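Local structure of microcompartments protein (Halothece sp. PCC 7418, 5VGU) at residues Asp4-Lys12 with Val54-Val65; Thr27-Tyr35 with Tyr94-Thr105. The protein probably serves as a hexameric shell protein of the beta-carboxysome, alone or mixed with CcmK3 in heterohexamers, tiling the facets of the bacterial microcompartment. One frame throughout, in Å; residues are numbered along the deposited sequence.

Contact 1 of 2, residues Asp4-Lys12 with Val54-Val65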
loop_
_atom_site.group_PDB
_atom_site.type_symbol
_atom_site.label_atom_id
_atom_site.label_comp_id
_atom_site.label_asym_id
_atom_site.label_seq_id
_atom_site.Cartn_x
_atom_site.Cartn_y
_atom_site.Cartn_z
ATOM N N ASP A 4 -25.513 8.746 -16.629
ATOM C CA ASP A 4 -25.267 9.964 -15.867
ATOM C C ASP A 4 -23.796 10.341 -15.928
ATOM O O ASP A 4 -22.909 9.476 -15.962
ATOM C CB ASP A 4 -25.657 9.785 -14.387
ATOM C CG ASP A 4 -27.153 9.815 -14.153
ATOM O OD1 ASP A 4 -27.922 9.989 -15.117
ATOM O OD2 ASP A 4 -27.556 9.657 -12.990
ATOM N N ALA A 5 -23.536 11.644 -15.867
ATOM C CA ALA A 5 -22.170 12.139 -15.812
ATOM C C ALA A 5 -21.455 11.613 -14.579
ATOM O O ALA A 5 -22.076 11.226 -13.578
ATOM C CB ALA A 5 -22.131 13.656 -15.787
ATOM N N VAL A 6 -20.133 11.611 -14.658
ATOM C CA VAL A 6 -19.298 11.250 -13.521
ATOM C C VAL A 6 -18.352 12.410 -13.223
ATOM O O VAL A 6 -17.794 13.039 -14.129
ATOM C CB VAL A 6 -18.563 9.898 -13.752
ATOM C CG1 VAL A 6 -17.793 9.858 -14.983
ATOM C CG2 VAL A 6 -17.628 9.565 -12.570
ATOM N N GLY A 7 -18.225 12.713 -11.945
ATOM C CA GLY A 7 -17.211 13.637 -11.464
ATOM C C GLY A 7 -16.261 12.909 -10.531
ATOM O O GLY A 7 -16.693 12.105 -9.699
ATOM N N SER A 8 -14.980 13.230 -10.648
ATOM C CA SER A 8 -13.989 12.631 -9.779
ATOM C C SER A 8 -13.035 13.711 -9.314
ATOM O O SER A 8 -12.557 14.512 -10.122
ATOM C CB SER A 8 -13.221 11.502 -10.502
ATOM O OG SER A 8 -12.274 10.906 -9.620
ATOM N N LEU A 9 -12.743 13.693 -8.024
ATOM C CA LEU A 9 -11.885 14.675 -7.384
ATOM C C LEU A 9 -10.972 13.950 -6.409
ATOM O O LEU A 9 -11.421 13.070 -5.669
ATOM C CB LEU A 9 -12.748 15.739 -6.682
ATOM C CG LEU A 9 -12.053 16.849 -5.904
ATOM C CD1 LEU A 9 -12.919 18.087 -5.929
ATOM C CD2 LEU A 9 -11.788 16.420 -4.469
ATOM N N GLU A 10 -9.704 14.354 -6.374
ATOM C CA GLU A 10 -8.702 13.683 -5.563
ATOM C C GLU A 10 -7.923 14.718 -4.765
ATOM O O GLU A 10 -7.456 15.715 -5.329
ATOM C CB GLU A 10 -7.773 12.847 -6.474
ATOM C CG GLU A 10 -6.739 11.989 -5.795
ATOM C CD GLU A 10 -6.041 11.055 -6.782
ATOM O OE1 GLU A 10 -6.751 10.356 -7.536
ATOM O OE2 GLU A 10 -4.789 11.021 -6.781
ATOM N N THR A 11 -7.790 14.482 -3.451
ATOM C CA THR A 11 -7.090 15.391 -2.551
ATOM C C THR A 11 -5.891 14.709 -1.907
ATOM O O THR A 11 -5.816 13.485 -1.800
ATOM C CB THR A 11 -8.003 15.906 -1.425
ATOM O OG1 THR A 11 -8.425 14.813 -0.592
ATOM C CG2 THR A 11 -9.241 16.605 -1.977
ATOM N N LYS A 12 -4.964 15.533 -1.436
ATOM C CA LYS A 12 -3.966 15.084 -0.479
ATOM C C LYS A 12 -4.599 15.153 0.905
ATOM O O LYS A 12 -4.981 16.237 1.362
ATOM C CB LYS A 12 -2.716 15.958 -0.562
ATOM C CG LYS A 12 -1.527 15.447 0.261
ATOM C CD LYS A 12 -0.915 14.198 -0.356
ATOM C CE LYS A 12 0.495 13.973 0.155
ATOM N NZ LYS A 12 1.228 12.989 -0.699
ATOM N N VAL A 54 -23.474 17.806 -11.907
ATOM C CA VAL A 54 -22.095 17.437 -11.584
ATOM C C VAL A 54 -21.173 18.643 -11.707
ATOM O O VAL A 54 -20.251 18.820 -10.903
ATOM C CB VAL A 54 -21.641 16.261 -12.468
ATOM C CG1 VAL A 54 -20.127 16.004 -12.321
ATOM C CG2 VAL A 54 -22.433 15.027 -12.106
ATOM N N LYS A 55 -21.407 19.510 -12.701
ATOM C CA LYS A 55 -20.583 20.716 -12.819
ATOM C C LYS A 55 -20.726 21.597 -11.585
ATOM O O LYS A 55 -19.730 22.062 -11.017
ATOM C CB LYS A 55 -20.958 21.500 -14.082
ATOM C CG LYS A 55 -20.481 20.866 -15.362
ATOM C CD LYS A 55 -21.053 21.597 -16.592
ATOM C CE LYS A 55 -20.567 23.044 -16.687
ATOM N NZ LYS A 55 -21.183 23.755 -17.840
ATOM N N THR A 56 -21.965 21.835 -11.160
ATOM C CA THR A 56 -22.211 22.669 -9.989
ATOM C C THR A 56 -21.607 22.049 -8.736
ATOM O O THR A 56 -20.995 22.749 -7.916
ATOM C CB THR A 56 -23.713 22.870 -9.813
ATOM O OG1 THR A 56 -24.225 23.533 -10.968
ATOM C CG2 THR A 56 -24.018 23.682 -8.575
ATOM N N ALA A 57 -21.820 20.743 -8.546
ATOM C CA ALA A 57 -21.240 20.062 -7.387
ATOM C C ALA A 57 -19.716 20.126 -7.404
ATOM O O ALA A 57 -19.081 20.347 -6.361
ATOM C CB ALA A 57 -21.712 18.612 -7.336
ATOM N N MET A 58 -19.106 19.913 -8.574
ATOM C CA MET A 58 -17.649 19.907 -8.643
ATOM C C MET A 58 -17.070 21.263 -8.241
ATOM O O MET A 58 -16.065 21.331 -7.529
ATOM C CB MET A 58 -17.198 19.522 -10.058
ATOM C CG MET A 58 -15.695 19.437 -10.250
ATOM S SD MET A 58 -14.923 18.133 -9.253
ATOM C CE MET A 58 -15.948 16.713 -9.674
ATOM N N ASP A 59 -17.671 22.356 -8.709
ATOM C CA ASP A 59 -17.186 23.679 -8.319
ATOM C C ASP A 59 -17.242 23.854 -6.809
ATOM O O ASP A 59 -16.302 24.364 -6.200
ATOM C CB ASP A 59 -17.985 24.792 -9.014
ATOM C CG ASP A 59 -17.667 24.912 -10.483
ATOM O OD1 ASP A 59 -16.594 24.430 -10.916
ATOM O OD2 ASP A 59 -18.478 25.530 -11.205
ATOM N N ALA A 60 -18.346 23.443 -6.189
ATOM C CA ALA A 60 -18.461 23.553 -4.741
ATOM C C ALA A 60 -17.426 22.677 -4.039
ATOM O O ALA A 60 -16.848 23.078 -3.018
ATOM C CB ALA A 60 -19.875 23.175 -4.306
ATOM N N GLY A 61 -17.196 21.469 -4.563
ATOM C CA GLY A 61 -16.204 20.586 -3.969
ATOM C C GLY A 61 -14.794 21.143 -4.057
ATOM O O GLY A 61 -14.018 21.062 -3.101
ATOM N N ILE A 62 -14.443 21.709 -5.205
ATOM C CA ILE A 62 -13.126 22.319 -5.378
ATOM C C ILE A 62 -12.923 23.430 -4.357
ATOM O O ILE A 62 -11.876 23.529 -3.708
ATOM C CB ILE A 62 -12.971 22.827 -6.826
ATOM C CG1 ILE A 62 -12.794 21.644 -7.788
ATOM C CG2 ILE A 62 -11.822 23.836 -6.952
ATOM C CD1 ILE A 62 -12.942 22.018 -9.224
ATOM N N HIS A 63 -13.924 24.296 -4.205
ATOM C CA HIS A 63 -13.798 25.383 -3.245
ATOM C C HIS A 63 -13.777 24.880 -1.810
ATOM O O HIS A 63 -13.104 25.478 -0.969
ATOM C CB HIS A 63 -14.913 26.395 -3.487
ATOM C CG HIS A 63 -14.674 27.216 -4.716
ATOM N ND1 HIS A 63 -14.934 26.742 -5.986
ATOM C CD2 HIS A 63 -14.137 28.447 -4.877
ATOM C CE1 HIS A 63 -14.593 27.658 -6.874
ATOM N NE2 HIS A 63 -14.110 28.705 -6.226
ATOM N N ALA A 64 -14.459 23.768 -1.513
ATOM C CA ALA A 64 -14.478 23.265 -0.145
ATOM C C ALA A 64 -13.129 22.702 0.278
ATOM O O ALA A 64 -12.834 22.660 1.481
ATOM C CB ALA A 64 -15.542 22.186 0.030
ATOM N N VAL A 65 -12.305 22.241 -0.670
ATOM C CA VAL A 65 -11.025 21.667 -0.267
ATOM C C VAL A 65 -10.202 22.693 0.513
ATOM O O VAL A 65 -9.505 22.345 1.473
ATOM C CB VAL A 65 -10.247 21.126 -1.480
ATOM C CG1 VAL A 65 -8.878 20.677 -1.042
ATOM C CG2 VAL A 65 -10.995 19.955 -2.143
#
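Apolar contact between L9 and M58 lies midway along this interface: L9 CD1 sits 3.9 Å from M58 SD and 4.0 Å from I62 CG1. Bends at chi2 (64°) and chi3 (51°) turn M58 so that SD lies against L9 and CE meets the backbone at S8 N (3.7 Å). At the two ends single methyls meet: A5 CB lies 3.9 Å from V54 CG2 and T11 CG2 3.8 Å from V65 CG2; the T11 hydroxyl is turned to a hydrogen bond with G13 O.

The strand 5-12 and the helix segment 54-65 run nearly parallel, their axes 9° apart and 8.8 Å at closest approach, as expected for a helix laid along the antiparallel sheet of the alpha/beta BMC fold.

A second kind of contact is side chain against bare backbone, centred on G7. V54 CG1 reaches G7 N at 3.8 Å and M58 CE lies 3.8 Å from G7 CA; a beta carbon on G7 would clash with both. With an alanine in place of V54, both gamma methyls are gone, and a gap would probably open beside A5 and G7 where the helix now meets the strand.

Contact 2 of 2, residues Thr27-Tyr35 with Tyr94-Thr105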
loop_
_atom_site.group_PDB
_atom_site.type_symbol
_atom_site.label_atom_id
_atom_site.label_comp_id
_atom_site.label_asym_id
_atom_site.label_seq_id
_atom_site.Cartn_x
_atom_site.Cartn_y
_atom_site.Cartn_z
ATOM N N THR A 27 -24.711 20.788 -2.751
ATOM C CA THR A 27 -24.919 21.857 -3.726
ATOM C C THR A 27 -25.473 21.386 -5.055
ATOM O O THR A 27 -26.234 22.127 -5.679
ATOM C CB THR A 27 -23.625 22.635 -4.005
ATOM O OG1 THR A 27 -22.682 21.798 -4.672
ATOM C CG2 THR A 27 -23.010 23.161 -2.724
ATOM N N GLY A 28 -25.104 20.196 -5.527
ATOM C CA GLY A 28 -25.650 19.652 -6.755
ATOM C C GLY A 28 -26.547 18.478 -6.424
ATOM O O GLY A 28 -26.381 17.825 -5.386
ATOM N N ARG A 29 -27.515 18.227 -7.304
ATOM C CA ARG A 29 -28.364 17.037 -7.224
ATOM C C ARG A 29 -27.548 15.856 -7.744
ATOM O O ARG A 29 -27.711 15.368 -8.865
ATOM C CB ARG A 29 -29.653 17.239 -8.015
ATOM C CG ARG A 29 -30.483 18.418 -7.515
ATOM C CD ARG A 29 -31.814 18.517 -8.247
ATOM N NE ARG A 29 -32.735 17.482 -7.783
ATOM C CZ ARG A 29 -33.878 17.161 -8.379
ATOM N NH1 ARG A 29 -34.264 17.796 -9.480
ATOM N NH2 ARG A 29 -34.641 16.202 -7.868
ATOM N N VAL A 30 -26.600 15.430 -6.904
ATOM C CA VAL A 30 -25.660 14.382 -7.264
ATOM C C VAL A 30 -25.603 13.364 -6.137
ATOM O O VAL A 30 -25.971 13.644 -4.991
ATOM C CB VAL A 30 -24.252 14.940 -7.554
ATOM C CG1 VAL A 30 -24.309 15.956 -8.680
ATOM C CG2 VAL A 30 -23.621 15.574 -6.303
ATOM N N THR A 31 -25.107 12.179 -6.483
ATOM C CA THR A 31 -24.912 11.079 -5.551
ATOM C C THR A 31 -23.419 10.780 -5.449
ATOM O O THR A 31 -22.750 10.558 -6.469
ATOM C CB THR A 31 -25.645 9.814 -6.016
ATOM O OG1 THR A 31 -27.047 10.073 -6.188
ATOM C CG2 THR A 31 -25.452 8.694 -5.024
ATOM N N LEU A 32 -22.912 10.759 -4.224
ATOM C CA LEU A 32 -21.579 10.252 -3.956
ATOM C C LEU A 32 -21.665 8.736 -3.972
ATOM O O LEU A 32 -22.425 8.157 -3.192
ATOM C CB LEU A 32 -21.081 10.764 -2.603
ATOM C CG LEU A 32 -19.739 10.226 -2.122
ATOM C CD1 LEU A 32 -18.591 10.756 -2.966
ATOM C CD2 LEU A 32 -19.593 10.613 -0.621
ATOM N N VAL A 33 -20.953 8.093 -4.897
ATOM C CA VAL A 33 -21.079 6.647 -5.057
ATOM C C VAL A 33 -19.925 5.859 -4.436
ATOM O O VAL A 33 -20.097 4.665 -4.135
ATOM C CB VAL A 33 -21.257 6.268 -6.548
ATOM C CG1 VAL A 33 -22.456 6.983 -7.131
ATOM C CG2 VAL A 33 -20.026 6.546 -7.374
ATOM N N GLY A 34 -18.771 6.477 -4.221
ATOM C CA GLY A 34 -17.642 5.734 -3.677
ATOM C C GLY A 34 -16.425 6.616 -3.507
ATOM O O GLY A 34 -16.414 7.796 -3.881
ATOM N N TYR A 35 -15.404 6.029 -2.880
ATOM C CA TYR A 35 -14.111 6.676 -2.731
ATOM C C TYR A 35 -13.017 5.625 -2.878
ATOM O O TYR A 35 -13.257 4.417 -2.740
ATOM C CB TYR A 35 -13.976 7.413 -1.381
ATOM C CG TYR A 35 -13.550 6.559 -0.188
ATOM C CD1 TYR A 35 -14.425 5.631 0.366
ATOM C CD2 TYR A 35 -12.289 6.707 0.400
ATOM C CE1 TYR A 35 -14.058 4.861 1.465
ATOM C CE2 TYR A 35 -11.910 5.937 1.502
ATOM C CZ TYR A 35 -12.795 5.013 2.021
ATOM O OH TYR A 35 -12.444 4.231 3.115
ATOM N N TYR A 94 -23.188 3.521 -9.760
ATOM C CA TYR A 94 -24.142 3.477 -8.673
ATOM C C TYR A 94 -24.131 2.082 -8.049
ATOM O O TYR A 94 -23.758 1.094 -8.693
ATOM C CB TYR A 94 -25.547 3.814 -9.175
ATOM C CG TYR A 94 -25.795 5.249 -9.560
ATOM C CD1 TYR A 94 -26.001 6.227 -8.593
ATOM C CD2 TYR A 94 -25.881 5.623 -10.907
ATOM C CE1 TYR A 94 -26.255 7.536 -8.939
ATOM C CE2 TYR A 94 -26.136 6.934 -11.261
ATOM C CZ TYR A 94 -26.332 7.885 -10.272
ATOM O OH TYR A 94 -26.591 9.196 -10.604
ATOM N N ASN A 95 -24.477 2.019 -6.765
ATOM C CA ASN A 95 -24.521 0.758 -6.037
ATOM C C ASN A 95 -25.696 0.772 -5.063
ATOM O O ASN A 95 -26.312 1.806 -4.801
ATOM C CB ASN A 95 -23.203 0.499 -5.299
ATOM C CG ASN A 95 -22.881 1.599 -4.313
ATOM O OD1 ASN A 95 -23.604 1.784 -3.346
ATOM N ND2 ASN A 95 -21.815 2.352 -4.573
ATOM N N GLU A 96 -26.011 -0.406 -4.516
ATOM C CA GLU A 96 -27.211 -0.507 -3.688
ATOM C C GLU A 96 -27.081 0.293 -2.389
ATOM O O GLU A 96 -28.098 0.756 -1.854
ATOM C CB GLU A 96 -27.510 -1.984 -3.420
ATOM C CG GLU A 96 -26.486 -2.696 -2.524
ATOM C CD GLU A 96 -26.590 -4.224 -2.586
ATOM O OE1 GLU A 96 -27.232 -4.828 -1.703
ATOM O OE2 GLU A 96 -26.022 -4.819 -3.521
ATOM N N ASN A 97 -25.856 0.529 -1.919
ATOM C CA ASN A 97 -25.650 1.316 -0.699
ATOM C C ASN A 97 -26.104 2.768 -0.861
ATOM O O ASN A 97 -26.453 3.419 0.129
ATOM C CB ASN A 97 -24.169 1.232 -0.323
ATOM C CG ASN A 97 -23.862 1.809 1.037
ATOM O OD1 ASN A 97 -24.629 1.647 1.982
ATOM N ND2 ASN A 97 -22.715 2.479 1.149
ATOM N N VAL A 98 -26.090 3.312 -2.085
ATOM C CA VAL A 98 -26.409 4.719 -2.296
ATOM C C VAL A 98 -27.677 4.912 -3.124
ATOM O O VAL A 98 -28.006 6.038 -3.489
ATOM C CB VAL A 98 -25.222 5.481 -2.924
ATOM C CG1 VAL A 98 -23.999 5.414 -2.009
ATOM C CG2 VAL A 98 -24.872 4.935 -4.302
ATOM N N GLU A 99 -28.435 3.842 -3.361
ATOM C CA GLU A 99 -29.620 3.948 -4.214
ATOM C C GLU A 99 -30.599 5.006 -3.701
ATOM O O GLU A 99 -31.159 5.777 -4.489
ATOM C CB GLU A 99 -30.288 2.573 -4.311
ATOM C CG GLU A 99 -31.568 2.537 -5.136
ATOM C CD GLU A 99 -32.205 1.156 -5.146
ATOM O OE1 GLU A 99 -31.473 0.157 -4.937
ATOM O OE2 GLU A 99 -33.441 1.076 -5.321
ATOM N N ARG A 100 -30.835 5.051 -2.389
ATOM C CA ARG A 100 -31.833 5.978 -1.870
ATOM C C ARG A 100 -31.434 7.430 -2.112
ATOM O O ARG A 100 -32.302 8.302 -2.214
ATOM C CB ARG A 100 -32.071 5.726 -0.377
ATOM C CG ARG A 100 -30.918 6.049 0.552
ATOM C CD ARG A 100 -31.217 5.492 1.932
ATOM N NE ARG A 100 -30.219 5.828 2.935
ATOM C CZ ARG A 100 -29.083 5.168 3.126
ATOM N NH1 ARG A 100 -28.756 4.124 2.363
ATOM N NH2 ARG A 100 -28.260 5.558 4.091
ATOM N N PHE A 101 -30.136 7.717 -2.250
ATOM C CA PHE A 101 -29.743 9.088 -2.573
ATOM C C PHE A 101 -29.885 9.374 -4.060
ATOM O O PHE A 101 -30.162 10.513 -4.445
ATOM C CB PHE A 101 -28.306 9.329 -2.135
ATOM C CG PHE A 101 -28.069 8.983 -0.701
ATOM C CD1 PHE A 101 -28.630 9.746 0.308
ATOM C CD2 PHE A 101 -27.328 7.857 -0.358
ATOM C CE1 PHE A 101 -28.427 9.404 1.633
ATOM C CE2 PHE A 101 -27.128 7.520 0.956
ATOM C CZ PHE A 101 -27.680 8.294 1.952
ATOM N N ARG A 102 -29.719 8.354 -4.900
ATOM C CA ARG A 102 -29.983 8.509 -6.328
ATOM C C ARG A 102 -31.454 8.816 -6.562
ATOM O O ARG A 102 -31.802 9.774 -7.262
ATOM C CB ARG A 102 -29.572 7.233 -7.066
ATOM C CG ARG A 102 -29.689 7.264 -8.595
ATOM C CD ARG A 102 -29.521 5.837 -9.135
ATOM N NE ARG A 102 -29.483 5.760 -10.596
ATOM C CZ ARG A 102 -29.270 4.637 -11.287
ATOM N NH1 ARG A 102 -29.072 3.485 -10.661
ATOM N NH2 ARG A 102 -29.260 4.657 -12.617
ATOM N N GLU A 103 -32.338 8.013 -5.965
ATOM C CA GLU A 103 -33.768 8.305 -6.025
ATOM C C GLU A 103 -34.065 9.750 -5.623
ATOM O O GLU A 103 -34.915 10.409 -6.233
ATOM C CB GLU A 103 -34.528 7.324 -5.129
ATOM C CG GLU A 103 -34.616 5.918 -5.708
ATOM C CD GLU A 103 -35.189 4.898 -4.732
ATOM O OE1 GLU A 103 -35.059 5.092 -3.504
ATOM O OE2 GLU A 103 -35.764 3.892 -5.202
ATOM N N SER A 104 -33.359 10.269 -4.610
ATOM C CA SER A 104 -33.642 11.618 -4.117
ATOM C C SER A 104 -33.269 12.699 -5.130
ATOM O O SER A 104 -33.889 13.769 -5.142
ATOM C CB SER A 104 -32.900 11.864 -2.804
ATOM O OG SER A 104 -33.356 10.989 -1.789
ATOM N N THR A 105 -32.262 12.458 -5.969
ATOM C CA THR A 105 -31.825 13.461 -6.944
ATOM C C THR A 105 -32.845 13.626 -8.075
ATOM O O THR A 105 -33.389 12.647 -8.591
ATOM C CB THR A 105 -30.453 13.102 -7.572
ATOM O OG1 THR A 105 -30.581 11.912 -8.359
ATOM C CG2 THR A 105 -29.369 12.892 -6.491
HETATM O O HOH W 1 -27.615 11.169 -8.639
#
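T31 has its CG2 anti to the backbone N and OG1 beside that N (chi1 -57°): CG2 packs 3.8 Å from V98 CB, while OG1 turns to the ring edge of Y94 and to a water. The Y94 ring, swung beside its own backbone N by chi1 of -71°, brings CE1 to 3.8 Å from T31 CB and CD1 to 3.9 Å from V33 CG1.

The water is held by three hydroxyls, lying 2.7 Å from T31 OG1 and donating to Y94 OH and T105 OG1; Y94 OH is also hydrogen-bonded to D4 OD2. T105 CG2 lies 3.7 Å from T31 OG1. One ring face of Y94 is covered by the R102 guanidinium, whose NE stands over the ring centre.

A direct bond closes the other end: N95 ND2 donates to V33 O over 2.9 Å, in the carbonyl plane on a lone pair, although the N-H...O angle of 131° is bent. V98 CG1 approaches L32 O at 3.4 Å, and V89 of a neighbouring subunit packs on V98.

This arrangement sets the segment 94-105, with the last modelled helix 99-104, against strand 30-39, outermost in this chain's BMC sheet, at a subunit interface of the hexamer.

The two contacts share one antiparallel sheet but use different strands of it. Contact 1 is core: ten of its eleven touching residues are buried, and it joins the inner strand 5-12 to helix 51-65 through methyls and a thioether. Contact 2 is only partly buried; it joins the outermost strand 30-39 to the C-terminal segment, and its chemistry mixes apolar packing with an amide-carbonyl bond and a bridging water. Their centres lie about 14 Å apart, yet they meet directly, through the tie from D4 of contact 1 to Y94 of contact 2 and through A57 CB, which packs on V30 CG2 at 3.7 Å. Helix 51-65 thus lies against strand 5-12 in contact 1 and also against T27 and V30 of contact 2.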